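Local coordinates for RNA-binding protein RMD9, mitochondrial (Saccharomyces cerevisiae S288C, PDB 7A9X), which binds a dodecameric RNA element in the 3'-UTRs of yeast mitochondrial mRNAs and is involved in the processing or stability of these messages, at residues S151-D154 with I155-I159; P229-L232 with Y233-I237; L299-S302 with F303-I307; L363-T366 with F367-F371. One frame throughout, in Å; residues are numbered along the deposited sequence.

How the contacts relate
All four contacts are local, each formed between successive turns of a single helix, and they follow one another along a mainly helical chain without strands. Contact 1 lies on helix 151-161, ahead of the first assigned pentatricopeptide repeat; contacts 2, 3 and 4 lie on helices 227-237, 297-308 and 357-374, within the second, fourth and sixth repeats. None touches another. The centres of contacts 1 and 2 are about 33 Å apart, those of contacts 2 and 3 about 26 Å, and those of contacts 3 and 4 about 20 Å, while contacts 1 and 4 sit on opposite sides of the chain's centre. Contact 4 reaches the bound RNA directly; the other three are helix packing, with nearest atoms about 9 to 12 Å from it.

Contact 1 (S151-D154 with I155-I159); sequences SLKD and ISDDI
Ile155 settles over the carbonyl of Ser151 one turn earlier: its CG1 comes within 3.2 Å of Ser151 O, which also accepts the backbone bond from Ile155 N. With CG1 anti to the carbonyl carbon (chi1 -59°), the branched side chain spreads over a buried face, where Leu111 and Leu115 of helix 105-128 and Met91 of helix 78-97 pack on it. Asp154 does the reverse. Asp154 O accepts Asp158 N at 3.1 Å, while the Asp154 carboxylate leaves the turn to meet Tyr95 OH; the buried Asp158 pairs with Arg98 in a salt bridge. Lys153 runs alongside Asp157, its methylene CG 3.7 Å from Asp157 OD2, but Lys153 NZ remains 6.4 Å from that oxygen, so any attraction between the charges is probably weak. Two donors, Asp157 N at 3.0 Å and Ser156 OG at 2.8 Å, reach Lys153 O from the same face of its plane. Without the Ser156 hydroxyl, as in an alanine here, Lys153 O would probably keep just the amide of Asp157 as donor in this turn. A hydroxyl bonded to the carbonyl three residues earlier is common for serines in alpha-helices; this one packs among helices 78-97, 105-128 and 168-180, ahead of the repeats.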
loop_
_atom_site.group_PDB
_atom_site.type_symbol
_atom_site.label_atom_id
_atom_site.label_comp_id
_atom_site.label_asym_id
_atom_site.label_seq_id
_atom_site.Cartn_x
_atom_site.Cartn_y
_atom_site.Cartn_z
ATOM N N SER A 151 9.842 2.070 -17.689
ATOM C CA SER A 151 9.321 2.636 -18.928
ATOM C C SER A 151 9.105 4.137 -18.794
ATOM O O SER A 151 9.387 4.899 -19.726
ATOM C CB SER A 151 8.019 1.937 -19.316
ATOM O OG SER A 151 8.223 0.547 -19.501
ATOM N N LEU A 152 8.615 4.580 -17.634
ATOM C CA LEU A 152 8.423 6.007 -17.405
ATOM C C LEU A 152 9.751 6.740 -17.272
ATOM O O LEU A 152 9.849 7.911 -17.658
ATOM C CB LEU A 152 7.560 6.223 -16.162
ATOM C CG LEU A 152 6.094 5.809 -16.323
ATOM C CD1 LEU A 152 5.422 5.641 -14.973
ATOM C CD2 LEU A 152 5.348 6.825 -17.169
ATOM N N LYS A 153 10.779 6.079 -16.735
ATOM C CA LYS A 153 12.093 6.710 -16.665
ATOM C C LYS A 153 12.663 6.947 -18.057
ATOM O O LYS A 153 13.224 8.014 -18.332
ATOM C CB LYS A 153 13.055 5.860 -15.835
ATOM C CG LYS A 153 14.487 6.381 -15.863
ATOM C CD LYS A 153 15.482 5.355 -15.350
ATOM C CE LYS A 153 15.410 5.216 -13.841
ATOM N NZ LYS A 153 16.330 4.156 -13.345
ATOM N N ASP A 154 12.522 5.965 -18.952
ATOM C CA ASP A 154 13.058 6.112 -20.301
ATOM C C ASP A 154 12.376 7.249 -21.050
ATOM O O ASP A 154 13.021 7.969 -21.821
ATOM C CB ASP A 154 12.908 4.799 -21.071
ATOM C CG ASP A 154 13.750 3.682 -20.492
ATOM O OD1 ASP A 154 14.510 3.940 -19.534
ATOM O OD2 ASP A 154 13.649 2.543 -20.994
ATOM N N ILE A 155 11.072 7.430 -20.836
ATOM C CA ILE A 155 10.358 8.500 -21.525
ATOM C C ILE A 155 10.745 9.856 -20.949
ATOM O O ILE A 155 10.940 10.826 -21.691
ATOM C CB ILE A 155 8.840 8.261 -21.452
ATOM C CG1 ILE A 155 8.489 6.918 -22.096
ATOM C CG2 ILE A 155 8.085 9.393 -22.135
ATOM C CD1 ILE A 155 7.016 6.591 -22.064
ATOM N N SER A 156 10.871 9.944 -19.622
ATOM C CA SER A 156 11.267 11.202 -18.996
ATOM C C SER A 156 12.655 11.632 -19.453
ATOM O O SER A 156 12.905 12.823 -19.670
ATOM C CB SER A 156 11.228 11.069 -17.475
ATOM O OG SER A 156 12.366 10.368 -17.001
ATOM N N ASP A 157 13.571 10.674 -19.611
ATOM C CA ASP A 157 14.924 11.014 -20.042
ATOM C C ASP A 157 14.952 11.419 -21.512
ATOM O O ASP A 157 15.719 12.308 -21.900
ATOM C CB ASP A 157 15.867 9.838 -19.787
ATOM C CG ASP A 157 16.033 9.534 -18.310
ATOM O OD1 ASP A 157 15.494 10.297 -17.480
ATOM O OD2 ASP A 157 16.699 8.532 -17.977
ATOM N N ASP A 158 14.125 10.781 -22.344
ATOM C CA ASP A 158 14.055 11.162 -23.750
ATOM C C ASP A 158 13.472 12.558 -23.929
ATOM O O ASP A 158 13.819 13.254 -24.889
ATOM C CB ASP A 158 13.233 10.141 -24.533
ATOM C CG ASP A 158 13.983 8.845 -24.761
ATOM O OD1 ASP A 158 15.145 8.743 -24.317
ATOM O OD2 ASP A 158 13.413 7.930 -25.389
ATOM N N ILE A 159 12.589 12.979 -23.023
ATOM C CA ILE A 159 12.051 14.333 -23.077
ATOM C C ILE A 159 13.077 15.340 -22.576
ATOM O O ILE A 159 13.248 16.413 -23.167
ATOM C CB ILE A 159 10.740 14.414 -22.275
ATOM C CG1 ILE A 159 9.693 13.466 -22.862
ATOM C CG2 ILE A 159 10.215 15.842 -22.255
ATOM C CD1 ILE A 159 8.443 13.356 -22.026
#

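Contact 2 (P229-L232 with Y233-I237); sequences PNEL and YNQII
Pro229 O receives Tyr233 N at 2.7 Å, and Ile236 N closes onto Leu232 O at 3.0 Å, two rungs of regular alpha-helical i to i+4 bonding. Proline suits this first turn of the helix, where a backbone N-H would have no earlier turn to bond to. On the outer side Gln235 reaches back over Glu231: its CG rests 3.2 Å from Glu231 O, and Gln235 NE2 lies 3.3 Å from Glu231 OE2, with the amide and carboxylate planes 52° apart. Long, flexible polar chains fit this exposed side. Leu232 brings a methyl to the same amide, Leu232 CD2 standing 4.0 Å from Gln235 OE1. Tyr233 takes another direction. Its CG is anti to the backbone N (chi1 176°), which carries the ring away from the preceding turn and toward Lys263 and Leu267 of helix 261-270; Ile237 CG1 lies 3.4 Å above one face of the ring, displaced toward its rim. Pro229 and Ile236 meet helix 245-257 instead. A short second helix with a wet side, and with its other side laid against the two helices of the following unit, is characteristic of the helix-turn-helix hairpins stacked in pentatricopeptide repeat proteins.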
loop_
_atom_site.group_PDB
_atom_site.type_symbol
_atom_site.label_atom_id
_atom_site.label_comp_id
_atom_site.label_asym_id
_atom_site.label_seq_id
_atom_site.Cartn_x
_atom_site.Cartn_y
_atom_site.Cartn_z
ATOM N N PRO A 229 1.866 31.002 -3.647
ATOM C CA PRO A 229 0.449 30.611 -3.508
ATOM C C PRO A 229 -0.492 31.783 -3.260
ATOM O O PRO A 229 -1.518 31.899 -3.943
ATOM C CB PRO A 229 0.479 29.637 -2.323
ATOM C CG PRO A 229 1.833 29.041 -2.377
ATOM C CD PRO A 229 2.740 30.155 -2.809
ATOM N N ASN A 230 -0.177 32.656 -2.296
ATOM C CA ASN A 230 -1.080 33.763 -1.984
ATOM C C ASN A 230 -1.223 34.727 -3.154
ATOM O O ASN A 230 -2.297 35.309 -3.350
ATOM C CB ASN A 230 -0.601 34.509 -0.738
ATOM C CG ASN A 230 -0.883 33.746 0.542
ATOM O OD1 ASN A 230 0.002 33.560 1.375
ATOM N ND2 ASN A 230 -2.123 33.297 0.701
ATOM N N GLU A 231 -0.159 34.916 -3.938
ATOM C CA GLU A 231 -0.274 35.731 -5.142
ATOM C C GLU A 231 -1.200 35.074 -6.158
ATOM O O GLU A 231 -2.039 35.744 -6.771
ATOM C CB GLU A 231 1.108 35.974 -5.749
ATOM C CG GLU A 231 1.087 36.802 -7.026
ATOM C CD GLU A 231 2.443 36.859 -7.705
ATOM O OE1 GLU A 231 3.469 36.746 -7.002
ATOM O OE2 GLU A 231 2.482 37.011 -8.944
ATOM N N LEU A 232 -1.065 33.757 -6.344
ATOM C CA LEU A 232 -1.988 33.034 -7.212
ATOM C C LEU A 232 -3.411 33.064 -6.671
ATOM O O LEU A 232 -4.368 33.112 -7.452
ATOM C CB LEU A 232 -1.522 31.589 -7.394
ATOM C CG LEU A 232 -0.264 31.388 -8.241
ATOM C CD1 LEU A 232 0.182 29.936 -8.205
ATOM C CD2 LEU A 232 -0.509 31.837 -9.673
ATOM N N TYR A 233 -3.574 33.041 -5.345
ATOM C CA TYR A 233 -4.914 33.125 -4.772
ATOM C C TYR A 233 -5.582 34.449 -5.126
ATOM O O TYR A 233 -6.776 34.483 -5.446
ATOM C CB TYR A 233 -4.853 32.936 -3.255
ATOM C CG TYR A 233 -6.188 33.100 -2.558
ATOM C CD1 TYR A 233 -7.081 32.039 -2.461
ATOM C CD2 TYR A 233 -6.554 34.316 -1.994
ATOM C CE1 TYR A 233 -8.304 32.187 -1.824
ATOM C CE2 TYR A 233 -7.772 34.474 -1.358
ATOM C CZ TYR A 233 -8.643 33.409 -1.274
ATOM O OH TYR A 233 -9.855 33.568 -0.640
ATOM N N ASN A 234 -4.824 35.552 -5.084
ATOM C CA ASN A 234 -5.405 36.853 -5.404
ATOM C C ASN A 234 -5.824 36.937 -6.867
ATOM O O ASN A 234 -6.829 37.581 -7.188
ATOM C CB ASN A 234 -4.413 37.973 -5.078
ATOM C CG ASN A 234 -3.976 37.968 -3.629
ATOM O OD1 ASN A 234 -4.648 37.405 -2.766
ATOM N ND2 ASN A 234 -2.838 38.600 -3.353
ATOM N N GLN A 235 -5.073 36.297 -7.765
ATOM C CA GLN A 235 -5.417 36.351 -9.182
ATOM C C GLN A 235 -6.620 35.470 -9.493
ATOM O O GLN A 235 -7.471 35.837 -10.311
ATOM C CB GLN A 235 -4.217 35.929 -10.029
ATOM C CG GLN A 235 -2.944 36.695 -9.735
ATOM C CD GLN A 235 -1.740 36.123 -10.461
ATOM O OE1 GLN A 235 -1.875 35.249 -11.317
ATOM N NE2 GLN A 235 -0.554 36.611 -10.115
ATOM N N ILE A 236 -6.715 34.312 -8.840
ATOM C CA ILE A 236 -7.707 33.313 -9.222
ATOM C C ILE A 236 -9.085 33.662 -8.669
ATOM O O ILE A 236 -10.101 33.463 -9.345
ATOM C CB ILE A 236 -7.237 31.919 -8.766
ATOM C CG1 ILE A 236 -6.020 31.478 -9.585
ATOM C CG2 ILE A 236 -8.359 30.897 -8.869
ATOM C CD1 ILE A 236 -6.177 31.689 -11.076
ATOM N N ILE A 237 -9.142 34.200 -7.448
ATOM C CA ILE A 237 -10.424 34.441 -6.787
ATOM C C ILE A 237 -11.301 35.372 -7.616
ATOM O O ILE A 237 -12.512 35.155 -7.751
ATOM C CB ILE A 237 -10.195 34.991 -5.366
ATOM C CG1 ILE A 237 -9.902 33.844 -4.403
ATOM C CG2 ILE A 237 -11.399 35.786 -4.884
ATOM C CD1 ILE A 237 -11.043 32.861 -4.269
#

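Contact 3 (L299-S302 with F303-I307); sequences LAES and FFDKI
Helix 297-308, the second helix of the hairpin assigned as the fourth pentatricopeptide repeat, carries Leu299 and Phe303 side by side, with Leu299 CD1 3.6 Å from Phe303 CE1. Ser302 OG bonds to Leu299 O at 2.6 Å from above the carbonyl plane. Phe303 N reaches that oxygen only weakly, and the ring edge comes up to it as well, Phe303 CD1 lying 3.4 Å from Leu299 O, with the oxygen in the ring plane. The small serine suits the spot because, with OG set between the backbone N and the carbonyl carbon (chi1 56°), its hydroxyl can fold back onto the helix. The broad, buried Phe303 ring goes on to join this helix to helix 281-292, stacking with Phe290 and meeting His287 edge-to-face, while Phe304 turns to Ile343 of helix 337-351 and so links the hairpin to the next helices.

Acidic residues occupy another side. Asp305 N is bound to Glu301 O at 2.8 Å, and one water donates to both acids, at 2.9 Å to Glu301 OE2 and 2.6 Å to Asp305 OD1. With the carboxylate gone, as in an alanine at Asp305, this water would probably be held less firmly and Lys346 would lose the mate of a long, weak ion pair. Like charges so near would be expected to repel; His339, bonded to Glu301 OE1, and Lys346 probably ease this. The two carboxylates cross with their planes 77° apart, Glu301 OE2 staying 4.4 Å from Asp305 OD2.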
loop_
_atom_site.group_PDB
_atom_site.type_symbol
_atom_site.label_atom_id
_atom_site.label_comp_id
_atom_site.label_asym_id
_atom_site.label_seq_id
_atom_site.Cartn_x
_atom_site.Cartn_y
_atom_site.Cartn_z
ATOM N N LEU A 299 -13.057 20.223 10.930
ATOM C CA LEU A 299 -13.288 20.383 9.498
ATOM C C LEU A 299 -13.120 19.059 8.763
ATOM O O LEU A 299 -13.847 18.776 7.803
ATOM C CB LEU A 299 -12.338 21.436 8.931
ATOM C CG LEU A 299 -12.385 21.689 7.426
ATOM C CD1 LEU A 299 -13.771 22.134 6.997
ATOM C CD2 LEU A 299 -11.349 22.727 7.043
ATOM N N ALA A 300 -12.167 18.235 9.201
ATOM C CA ALA A 300 -11.958 16.944 8.558
ATOM C C ALA A 300 -13.159 16.028 8.759
ATOM O O ALA A 300 -13.570 15.322 7.829
ATOM C CB ALA A 300 -10.686 16.295 9.100
ATOM N N GLU A 301 -13.741 16.031 9.961
ATOM C CA GLU A 301 -14.870 15.147 10.228
ATOM C C GLU A 301 -16.127 15.596 9.492
ATOM O O GLU A 301 -16.938 14.753 9.091
ATOM C CB GLU A 301 -15.138 15.056 11.732
ATOM C CG GLU A 301 -16.338 14.192 12.088
ATOM C CD GLU A 301 -16.216 13.556 13.455
ATOM O OE1 GLU A 301 -15.127 13.642 14.060
ATOM O OE2 GLU A 301 -17.211 12.968 13.924
ATOM N N SER A 302 -16.311 16.905 9.306
ATOM C CA SER A 302 -17.471 17.377 8.555
ATOM C C SER A 302 -17.433 16.857 7.124
ATOM O O SER A 302 -18.435 16.346 6.610
ATOM C CB SER A 302 -17.537 18.904 8.588
ATOM O OG SER A 302 -16.345 19.481 8.093
ATOM N N PHE A 303 -16.273 16.959 6.470
ATOM C CA PHE A 303 -16.133 16.404 5.130
ATOM C C PHE A 303 -16.250 14.886 5.135
ATOM O O PHE A 303 -16.730 14.300 4.157
ATOM C CB PHE A 303 -14.802 16.836 4.518
ATOM C CG PHE A 303 -14.864 18.163 3.820
ATOM C CD1 PHE A 303 -14.760 19.346 4.536
ATOM C CD2 PHE A 303 -15.035 18.226 2.447
ATOM C CE1 PHE A 303 -14.822 20.568 3.894
ATOM C CE2 PHE A 303 -15.099 19.444 1.798
ATOM C CZ PHE A 303 -14.991 20.617 2.522
ATOM N N PHE A 304 -15.821 14.236 6.220
ATOM C CA PHE A 304 -15.990 12.792 6.331
ATOM C C PHE A 304 -17.465 12.419 6.417
ATOM O O PHE A 304 -17.897 11.428 5.816
ATOM C CB PHE A 304 -15.225 12.269 7.549
ATOM C CG PHE A 304 -15.471 10.816 7.847
ATOM C CD1 PHE A 304 -14.757 9.829 7.186
ATOM C CD2 PHE A 304 -16.407 10.437 8.800
ATOM C CE1 PHE A 304 -14.978 8.493 7.462
ATOM C CE2 PHE A 304 -16.632 9.104 9.080
ATOM C CZ PHE A 304 -15.916 8.129 8.410
ATOM N N ASP A 305 -18.252 13.201 7.161
ATOM C CA ASP A 305 -19.685 12.944 7.243
ATOM C C ASP A 305 -20.378 13.213 5.916
ATOM O O ASP A 305 -21.386 12.570 5.602
ATOM C CB ASP A 305 -20.313 13.796 8.348
ATOM C CG ASP A 305 -19.743 13.487 9.720
ATOM O OD1 ASP A 305 -19.367 12.321 9.964
ATOM O OD2 ASP A 305 -19.673 14.413 10.557
ATOM N N LYS A 306 -19.858 14.157 5.125
ATOM C CA LYS A 306 -20.441 14.438 3.819
ATOM C C LYS A 306 -20.364 13.236 2.888
ATOM O O LYS A 306 -21.213 13.096 2.001
ATOM C CB LYS A 306 -19.753 15.652 3.191
ATOM C CG LYS A 306 -20.044 16.954 3.922
ATOM C CD LYS A 306 -19.399 18.153 3.247
ATOM C CE LYS A 306 -19.836 19.447 3.920
ATOM N NZ LYS A 306 -19.280 20.650 3.244
ATOM N N ILE A 307 -19.375 12.362 3.073
ATOM C CA ILE A 307 -19.338 11.113 2.322
ATOM C C ILE A 307 -20.273 10.086 2.946
ATOM O O ILE A 307 -21.009 9.389 2.238
ATOM C CB ILE A 307 -17.895 10.585 2.236
ATOM C CG1 ILE A 307 -16.986 11.623 1.577
ATOM C CG2 ILE A 307 -17.851 9.272 1.468
ATOM C CD1 ILE A 307 -15.562 11.150 1.392
HETATM O O HOH W 1 -18.621 11.201 12.180
#

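Contact 4 (L363-T366 with F367-F371); sequences LNNT and FFTIF. With nucleotides of chain B.
Asn365 O is gripped twice by one residue: Thr369 OG1 donates to it at 2.6 Å and Thr369 N at 3.1 Å, arriving from opposite faces of the carbonyl plane. The threonine can do this because OG1 lies anti to its own carbonyl carbon (chi1 -60°), pointing back along the helix. With its proton spent on Asn365 O, Thr369 OG1 is left as an acceptor for Arg410 NE, and the same guanidinium bonds weakly through NH1 to Asn365 OD1. The side chains of Asn365 and Thr369 run side by side, the amide going on to the RNA, where Asn365 CG packs 3.6 Å from C5' of U10 of chain B. Asn365 also packs on a phosphate of the RNA.

The rest of the turn is buried. Phe368 N bonds to Asn364 O at 2.9 Å, and Asn364 CB lies 4.1 Å from Phe368 CD2; the Asn364 amide is held at both ends, OD1 by Trp344 and ND2 by Tyr393, which satisfies a polar group among aromatics. Phe367 CD2 sits 3.9 Å above the centre of one face of the Phe368 ring. These rings bind neighbouring helices, Phe367 stacking with Trp344 and Phe368 meeting Phe403 edge-to-face. Elsewhere Thr366 and Ile370 align, Thr366 CG2 being 4.0 Å from Ile370 CD1.

Helix 357-374 is thus two-sided: aromatic packing fixes it in the repeat stack, while an asparagine that Arg410 may steady through a weak bond meets the RNA backbone through van der Waals contact with sugar and phosphate, a mode that by itself would hardly discriminate between bases.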
loop_
_atom_site.group_PDB
_atom_site.type_symbol
_atom_site.label_atom_id
_atom_site.label_comp_id
_atom_site.label_asym_id
_atom_site.label_seq_id
_atom_site.Cartn_x
_atom_site.Cartn_y
_atom_site.Cartn_z
ATOM N N LEU A 363 -7.829 -0.779 6.708
ATOM C CA LEU A 363 -8.524 -0.016 7.741
ATOM C C LEU A 363 -8.352 -0.665 9.107
ATOM O O LEU A 363 -8.021 0.009 10.090
ATOM C CB LEU A 363 -10.011 0.113 7.397
ATOM C CG LEU A 363 -10.875 0.823 8.446
ATOM C CD1 LEU A 363 -10.571 2.313 8.472
ATOM C CD2 LEU A 363 -12.363 0.577 8.220
ATOM N N ASN A 364 -8.572 -1.979 9.186
ATOM C CA ASN A 364 -8.444 -2.678 10.461
ATOM C C ASN A 364 -7.011 -2.653 10.975
ATOM O O ASN A 364 -6.791 -2.681 12.192
ATOM C CB ASN A 364 -8.948 -4.113 10.316
ATOM C CG ASN A 364 -10.438 -4.178 10.042
ATOM O OD1 ASN A 364 -11.206 -3.346 10.528
ATOM N ND2 ASN A 364 -10.855 -5.168 9.261
ATOM N N ASN A 365 -6.030 -2.591 10.071
ATOM C CA ASN A 365 -4.639 -2.457 10.495
ATOM C C ASN A 365 -4.435 -1.174 11.290
ATOM O O ASN A 365 -3.856 -1.190 12.383
ATOM C CB ASN A 365 -3.715 -2.489 9.277
ATOM C CG ASN A 365 -2.250 -2.392 9.653
ATOM O OD1 ASN A 365 -1.825 -2.915 10.684
ATOM N ND2 ASN A 365 -1.469 -1.715 8.820
ATOM N N THR A 366 -4.910 -0.049 10.752
ATOM C CA THR A 366 -4.798 1.222 11.458
ATOM C C THR A 366 -5.569 1.194 12.773
ATOM O O THR A 366 -5.078 1.682 13.797
ATOM C CB THR A 366 -5.303 2.358 10.566
ATOM O OG1 THR A 366 -4.571 2.358 9.335
ATOM C CG2 THR A 366 -5.125 3.706 11.254
ATOM N N PHE A 367 -6.768 0.606 12.765
ATOM C CA PHE A 367 -7.634 0.641 13.940
ATOM C C PHE A 367 -7.071 -0.206 15.077
ATOM O O PHE A 367 -7.004 0.246 16.225
ATOM C CB PHE A 367 -9.039 0.172 13.561
ATOM C CG PHE A 367 -9.950 -0.025 14.735
ATOM C CD1 PHE A 367 -10.367 1.058 15.496
ATOM C CD2 PHE A 367 -10.396 -1.293 15.075
ATOM C CE1 PHE A 367 -11.209 0.883 16.579
ATOM C CE2 PHE A 367 -11.240 -1.478 16.155
ATOM C CZ PHE A 367 -11.646 -0.387 16.910
ATOM N N PHE A 368 -6.670 -1.445 14.782
ATOM C CA PHE A 368 -6.183 -2.319 15.841
ATOM C C PHE A 368 -4.788 -1.935 16.314
ATOM O O PHE A 368 -4.424 -2.249 17.453
ATOM C CB PHE A 368 -6.212 -3.777 15.382
ATOM C CG PHE A 368 -7.591 -4.376 15.376
ATOM C CD1 PHE A 368 -8.345 -4.413 16.539
ATOM C CD2 PHE A 368 -8.133 -4.897 14.214
ATOM C CE1 PHE A 368 -9.617 -4.962 16.540
ATOM C CE2 PHE A 368 -9.405 -5.448 14.208
ATOM C CZ PHE A 368 -10.146 -5.481 15.371
ATOM N N THR A 369 -4.001 -1.263 15.471
ATOM C CA THR A 369 -2.745 -0.692 15.940
ATOM C C THR A 369 -3.007 0.371 16.999
ATOM O O THR A 369 -2.347 0.399 18.044
ATOM C CB THR A 369 -1.960 -0.108 14.763
ATOM O OG1 THR A 369 -1.678 -1.148 13.817
ATOM C CG2 THR A 369 -0.654 0.504 15.234
ATOM N N ILE A 370 -3.992 1.236 16.751
ATOM C CA ILE A 370 -4.393 2.222 17.749
ATOM C C ILE A 370 -5.026 1.536 18.955
ATOM O O ILE A 370 -4.805 1.945 20.101
ATOM C CB ILE A 370 -5.339 3.256 17.111
ATOM C CG1 ILE A 370 -4.620 3.995 15.978
ATOM C CG2 ILE A 370 -5.855 4.234 18.156
ATOM C CD1 ILE A 370 -5.533 4.842 15.116
ATOM N N PHE A 371 -5.808 0.476 18.724
ATOM C CA PHE A 371 -6.459 -0.224 19.830
ATOM C C PHE A 371 -5.435 -0.735 20.836
ATOM O O PHE A 371 -5.502 -0.420 22.030
ATOM C CB PHE A 371 -7.314 -1.381 19.307
ATOM C CG PHE A 371 -7.977 -2.183 20.399
ATOM C CD1 PHE A 371 -7.333 -3.266 20.983
ATOM C CD2 PHE A 371 -9.241 -1.843 20.852
ATOM C CE1 PHE A 371 -7.942 -3.993 21.996
ATOM C CE2 PHE A 371 -9.854 -2.567 21.861
ATOM C CZ PHE A 371 -9.205 -3.641 22.434
ATOM P P U B 10 0.432 -4.647 5.907
ATOM O OP1 U B 10 1.398 -3.940 6.787
ATOM O OP2 U B 10 0.935 -5.379 4.715
ATOM O "O5'" U B 10 -0.393 -5.668 6.811
ATOM C "C5'" U B 10 -0.798 -5.326 8.130
ATOM C "C4'" U B 10 -1.413 -6.512 8.830
ATOM O "O4'" U B 10 -2.532 -6.993 8.047
ATOM C "C3'" U B 10 -0.503 -7.724 8.988
ATOM O "O3'" U B 10 0.295 -7.645 10.159
ATOM C "C2'" U B 10 -1.477 -8.899 9.008
ATOM O "O2'" U B 10 -1.992 -9.111 10.314
ATOM C "C1'" U B 10 -2.607 -8.399 8.106
ATOM N N1 U B 10 -2.527 -8.932 6.726
ATOM C C2 U B 10 -3.312 -10.027 6.418
ATOM O O2 U B 10 -4.046 -10.564 7.228
ATOM N N3 U B 10 -3.204 -10.470 5.122
ATOM C C4 U B 10 -2.411 -9.936 4.128
ATOM O O4 U B 10 -2.421 -10.448 3.009
ATOM C C5 U B 10 -1.630 -8.804 4.525
ATOM C C6 U B 10 -1.716 -8.351 5.778
#